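Local coordinates for protein lombricine kinase (Urechis caupo, PDB 3JPZ) that probably catalyses the reversible transfer of a phosphoryl group between ATP and the guanidino compound lombricine, as a member of the phosphagen kinase family, at residues 101-106 with 339-344; 23-28 with 73-78. One frame throughout, in Å; residues are numbered along the deposited sequence.

How the contacts relate
From the N terminus, contact 2 comes first: residues 23-28, where helix 20-24 gives way to helix 27-33, meet helix 73-83, closing a loop of 44 residues that is helical in part and holds no strand. The chain then continues through the rest of helix 73-83 to the loop 101-106, where contact 1 opens; it closes much later, on helix 333-355, after the eight-stranded antiparallel sheet has been laid down. The two are in series, neither nested nor crossed, and their nearest atoms are about 21 Å apart. Contact 2 is internal to the small helical N-terminal region, whereas contact 1 joins the loop before strand 113-122 to helix 333-355.

Contact 1 (101-106 with 339-344); sequences SKLVGG and LLIDGV
Ile341 projects from helix 333-355 into the bend of the loop 101-106, and nearly all of the contact is made by its two branches. With CG1 anti to the carbonyl carbon (chi1 -68°) and CD1 extended beyond it, CG2 falls anti to the backbone N, and both branches face the loop. The methyl Ile341 CD1 lies between two parts of the loop, 3.6 Å from Gly106 CA and 4.0 Å from CD2 of Leu103, whose side chain crosses that of Ile341 obliquely. The other branch meets backbone instead: Ile341 CG2 lies 3.4 Å from Val104 O and 3.5 Å from Gly105 O. Gly105 has a positive phi (72°), a conformation that favours glycine, and at Gly106 the bare CA lets the isoleucine methyl come close to the main chain. Polar support comes from just outside the contact, where Gln338 accepts from Val104 N through OE1 and donates to Asp342 OD1 through NE2. Leu103 also packs on Val337 of the same helix and on Phe237 of helix 233-252. It thus sits between helices 233-252 and 333-355, and Gly106 is held to the former by a backbone bond with Lys234. The contact holds the loop before strand 113-122 on helix 333-355, which in turn backs strand 279-285: Leu340 and Val344 rest there on Val282, a predicted ATP-site residue.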
loop_
_atom_site.group_PDB
_atom_site.type_symbol
_atom_site.label_atom_id
_atom_site.label_comp_id
_atom_site.label_asym_id
_atom_site.label_seq_id
_atom_site.Cartn_x
_atom_site.Cartn_y
_atom_site.Cartn_z
ATOM N N SER A 101 35.685 20.924 11.928
ATOM C CA SER A 101 36.800 21.517 12.671
ATOM C C SER A 101 36.358 22.073 14.030
ATOM O O SER A 101 37.177 22.243 14.933
ATOM C CB SER A 101 37.480 22.618 11.846
ATOM O OG SER A 101 36.740 23.828 11.858
ATOM N N LYS A 102 35.064 22.350 14.170
ATOM C CA LYS A 102 34.513 22.886 15.419
ATOM C C LYS A 102 34.355 21.804 16.490
ATOM O O LYS A 102 33.998 22.094 17.632
ATOM C CB LYS A 102 33.155 23.556 15.174
ATOM C CG LYS A 102 33.225 24.860 14.396
ATOM C CD LYS A 102 31.837 25.364 14.005
ATOM C CE LYS A 102 31.136 26.086 15.155
ATOM N NZ LYS A 102 29.989 26.920 14.684
ATOM N N LEU A 103 34.632 20.561 16.121
ATOM C CA LEU A 103 34.393 19.435 17.012
ATOM C C LEU A 103 35.493 19.273 18.045
ATOM O O LEU A 103 36.652 19.595 17.799
ATOM C CB LEU A 103 34.269 18.139 16.211
ATOM C CG LEU A 103 32.984 17.963 15.412
ATOM C CD1 LEU A 103 33.020 16.648 14.653
ATOM C CD2 LEU A 103 31.777 18.017 16.328
ATOM N N VAL A 104 35.113 18.746 19.199
ATOM C CA VAL A 104 36.047 18.515 20.288
ATOM C C VAL A 104 36.076 17.033 20.614
ATOM O O VAL A 104 35.048 16.461 20.975
ATOM C CB VAL A 104 35.633 19.304 21.546
ATOM C CG1 VAL A 104 36.584 19.011 22.710
ATOM C CG2 VAL A 104 35.594 20.794 21.238
ATOM N N GLY A 105 37.245 16.410 20.466
ATOM C CA GLY A 105 37.438 15.022 20.860
ATOM C C GLY A 105 36.754 13.991 19.975
ATOM O O GLY A 105 36.397 12.904 20.434
ATOM N N GLY A 106 36.599 14.312 18.696
ATOM C CA GLY A 106 35.872 13.441 17.785
ATOM C C GLY A 106 36.603 12.191 17.322
ATOM O O GLY A 106 36.330 11.690 16.236
ATOM N N LEU A 339 27.256 16.111 20.811
ATOM C CA LEU A 339 26.450 15.460 21.838
ATOM C C LEU A 339 26.717 13.959 21.840
ATOM O O LEU A 339 26.759 13.328 22.895
ATOM C CB LEU A 339 24.958 15.733 21.612
ATOM C CG LEU A 339 24.011 14.911 22.498
ATOM C CD1 LEU A 339 24.149 15.332 23.955
ATOM C CD2 LEU A 339 22.574 15.050 22.036
ATOM N N LEU A 340 26.900 13.390 20.654
ATOM C CA LEU A 340 27.231 11.976 20.521
ATOM C C LEU A 340 28.634 11.720 21.041
ATOM O O LEU A 340 28.881 10.779 21.795
ATOM C CB LEU A 340 27.158 11.534 19.059
ATOM C CG LEU A 340 27.576 10.086 18.801
ATOM C CD1 LEU A 340 26.503 9.122 19.258
ATOM C CD2 LEU A 340 27.867 9.870 17.332
ATOM N N ILE A 341 29.561 12.562 20.620
ATOM C CA ILE A 341 30.927 12.486 21.109
ATOM C C ILE A 341 30.935 12.492 22.642
ATOM O O ILE A 341 31.529 11.628 23.262
ATOM C CB ILE A 341 31.762 13.653 20.574
ATOM C CG1 ILE A 341 31.958 13.504 19.069
ATOM C CG2 ILE A 341 33.092 13.703 21.259
ATOM C CD1 ILE A 341 32.541 14.711 18.401
ATOM N N ASP A 342 30.250 13.456 23.245
ATOM C CA ASP A 342 30.270 13.598 24.696
ATOM C C ASP A 342 29.616 12.406 25.378
ATOM O O ASP A 342 30.111 11.907 26.380
ATOM C CB ASP A 342 29.556 14.881 25.126
ATOM C CG ASP A 342 30.266 16.123 24.659
ATOM O OD1 ASP A 342 31.455 16.028 24.273
ATOM O OD2 ASP A 342 29.633 17.195 24.689
ATOM N N GLY A 343 28.497 11.960 24.836
ATOM C CA GLY A 343 27.765 10.857 25.421
ATOM C C GLY A 343 28.553 9.569 25.319
ATOM O O GLY A 343 28.606 8.791 26.268
ATOM N N VAL A 344 29.181 9.352 24.170
ATOM C CA VAL A 344 29.885 8.100 23.919
ATOM C C VAL A 344 31.155 8.034 24.752
ATOM O O VAL A 344 31.512 6.980 25.287
ATOM C CB VAL A 344 30.224 7.931 22.432
ATOM C CG1 VAL A 344 31.151 6.733 22.227
ATOM C CG2 VAL A 344 28.943 7.779 21.614
#

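Contact 2 (23-28 with 73-78); sequences RHLNFE and KELFDA
Residues 23-28 run from the weakly bonded end of helix 20-24 through an inverse gamma turn centred on Leu25 into helix 27-33, and they pass beside the first turns of helix 73-83. The CA atoms come nearest at His24 and Ala78, 6.5 Å between His24 CA and Ala78 CA, with Leu25 and Leu75 next. Asn26 is the N-cap of helix 27-33; its OD1 accepts a weak bond from Glu28 N and a hydrogen bond from Met29 N. This junction between two short helices belongs to the small helical N-terminal domain of phosphagen kinases, and it packs here on a third helix, away from the nucleotide-binding residues. The His24 ring lies against Ala78: His24 ND1 is 3.9 Å from Ala78 CB, while Ala78 O sits above one ring face, offset toward the rim, 3.8 Å from His24 NE2. That nitrogen bonds instead to Glu82 OE1, one turn further along the helix, which helps set the ring's rotation. Leu75 CG stands anti to the backbone nitrogen (chi1 180°), which carries CD2 over toward Leu25; the two leucines meet through a single pair of methyls, Leu25 CD1 and Leu75 CD2, 4.1 Å apart, with Ile48 of helix 44-53 touching both side chains.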
loop_
_atom_site.group_PDB
_atom_site.type_symbol
_atom_site.label_atom_id
_atom_site.label_comp_id
_atom_site.label_asym_id
_atom_site.label_seq_id
_atom_site.Cartn_x
_atom_site.Cartn_y
_atom_site.Cartn_z
ATOM N N ARG A 23 -4.662 13.192 17.884
ATOM C CA ARG A 23 -4.826 13.935 19.128
ATOM C C ARG A 23 -4.802 15.437 18.892
ATOM O O ARG A 23 -5.122 16.208 19.794
ATOM C CB ARG A 23 -3.744 13.554 20.130
ATOM C CG ARG A 23 -4.039 12.256 20.864
ATOM C CD ARG A 23 -3.086 12.057 22.025
ATOM N NE ARG A 23 -1.691 12.009 21.596
ATOM C CZ ARG A 23 -1.083 10.926 21.117
ATOM N NH1 ARG A 23 -1.748 9.786 20.992
ATOM N NH2 ARG A 23 0.194 10.981 20.758
ATOM N N HIS A 24 -4.426 15.842 17.681
ATOM C CA HIS A 24 -4.362 17.262 17.330
ATOM C C HIS A 24 -5.333 17.657 16.219
ATOM O O HIS A 24 -5.714 18.822 16.108
ATOM C CB HIS A 24 -2.936 17.643 16.934
ATOM C CG HIS A 24 -1.943 17.480 18.042
ATOM N ND1 HIS A 24 -1.871 18.350 19.110
ATOM C CD2 HIS A 24 -0.985 16.547 18.253
ATOM C CE1 HIS A 24 -0.913 17.960 19.931
ATOM N NE2 HIS A 24 -0.358 16.870 19.433
ATOM N N LEU A 25 -5.746 16.688 15.408
ATOM C CA LEU A 25 -6.605 16.966 14.264
ATOM C C LEU A 25 -8.063 16.771 14.651
ATOM O O LEU A 25 -8.665 15.751 14.336
ATOM C CB LEU A 25 -6.260 16.052 13.083
ATOM C CG LEU A 25 -7.061 16.328 11.807
ATOM C CD1 LEU A 25 -6.817 17.744 11.301
ATOM C CD2 LEU A 25 -6.729 15.315 10.734
ATOM N N ASN A 26 -8.615 17.748 15.360
ATOM C CA ASN A 26 -10.028 17.737 15.699
ATOM C C ASN A 26 -10.814 18.198 14.486
ATOM O O ASN A 26 -10.234 18.736 13.544
ATOM C CB ASN A 26 -10.297 18.635 16.904
ATOM C CG ASN A 26 -9.835 20.060 16.687
ATOM O OD1 ASN A 26 -9.916 20.592 15.583
ATOM N ND2 ASN A 26 -9.354 20.688 17.748
ATOM N N PHE A 27 -12.127 17.990 14.500
ATOM C CA PHE A 27 -12.936 18.226 13.311
ATOM C C PHE A 27 -12.791 19.635 12.754
ATOM O O PHE A 27 -12.951 19.866 11.554
ATOM C CB PHE A 27 -14.414 17.995 13.587
ATOM C CG PHE A 27 -15.284 18.371 12.427
ATOM C CD1 PHE A 27 -15.272 17.606 11.270
ATOM C CD2 PHE A 27 -16.064 19.515 12.465
ATOM C CE1 PHE A 27 -16.038 17.956 10.190
ATOM C CE2 PHE A 27 -16.839 19.870 11.385
ATOM C CZ PHE A 27 -16.828 19.092 10.247
ATOM N N GLU A 28 -12.513 20.571 13.644
ATOM C CA GLU A 28 -12.493 21.985 13.307
ATOM C C GLU A 28 -11.263 22.309 12.471
ATOM O O GLU A 28 -11.355 22.956 11.429
ATOM C CB GLU A 28 -12.514 22.812 14.588
ATOM C CG GLU A 28 -13.838 22.735 15.355
ATOM C CD GLU A 28 -14.077 21.384 16.021
ATOM O OE1 GLU A 28 -13.100 20.730 16.450
ATOM O OE2 GLU A 28 -15.254 20.979 16.125
ATOM N N LYS A 73 0.058 24.096 7.704
ATOM C CA LYS A 73 0.961 24.557 8.750
ATOM C C LYS A 73 0.471 24.234 10.153
ATOM O O LYS A 73 1.246 23.791 10.995
ATOM C CB LYS A 73 1.182 26.063 8.625
ATOM C CG LYS A 73 2.223 26.614 9.581
ATOM C CD LYS A 73 2.605 28.034 9.216
ATOM C CE LYS A 73 4.043 28.335 9.603
ATOM N NZ LYS A 73 4.363 27.837 10.966
ATOM N N GLU A 74 -0.809 24.456 10.411
ATOM C CA GLU A 74 -1.315 24.334 11.771
ATOM C C GLU A 74 -1.348 22.880 12.225
ATOM O O GLU A 74 -1.321 22.598 13.424
ATOM C CB GLU A 74 -2.703 24.957 11.888
ATOM C CG GLU A 74 -3.853 24.018 11.592
ATOM C CD GLU A 74 -5.185 24.648 11.923
ATOM O OE1 GLU A 74 -5.387 25.035 13.094
ATOM O OE2 GLU A 74 -6.021 24.771 11.007
ATOM N N LEU A 75 -1.398 21.961 11.265
ATOM C CA LEU A 75 -1.385 20.542 11.581
ATOM C C LEU A 75 0.040 20.048 11.778
ATOM O O LEU A 75 0.338 19.322 12.732
ATOM C CB LEU A 75 -2.086 19.735 10.481
ATOM C CG LEU A 75 -2.129 18.222 10.697
ATOM C CD1 LEU A 75 -2.575 17.861 12.115
ATOM C CD2 LEU A 75 -3.034 17.577 9.664
ATOM N N PHE A 76 0.927 20.430 10.869
ATOM C CA PHE A 76 2.320 20.067 11.017
ATOM C C PHE A 76 2.890 20.692 12.270
ATOM O O PHE A 76 3.635 20.053 12.992
ATOM C CB PHE A 76 3.128 20.477 9.790
ATOM C CG PHE A 76 2.944 19.553 8.634
ATOM C CD1 PHE A 76 3.838 18.520 8.408
ATOM C CD2 PHE A 76 1.854 19.683 7.802
ATOM C CE1 PHE A 76 3.661 17.668 7.360
ATOM C CE2 PHE A 76 1.670 18.819 6.754
ATOM C CZ PHE A 76 2.568 17.814 6.531
ATOM N N ASP A 77 2.516 21.930 12.555
ATOM C CA ASP A 77 3.107 22.618 13.693
ATOM C C ASP A 77 2.721 21.927 14.999
ATOM O O ASP A 77 3.540 21.779 15.897
ATOM C CB ASP A 77 2.716 24.089 13.704
ATOM C CG ASP A 77 3.579 24.923 12.779
ATOM O OD1 ASP A 77 4.313 24.338 11.957
ATOM O OD2 ASP A 77 3.533 26.165 12.885
ATOM N N ALA A 78 1.478 21.478 15.100
ATOM C CA ALA A 78 1.038 20.825 16.324
ATOM C C ALA A 78 1.751 19.488 16.493
ATOM O O ALA A 78 2.167 19.119 17.593
ATOM C CB ALA A 78 -0.462 20.629 16.312
#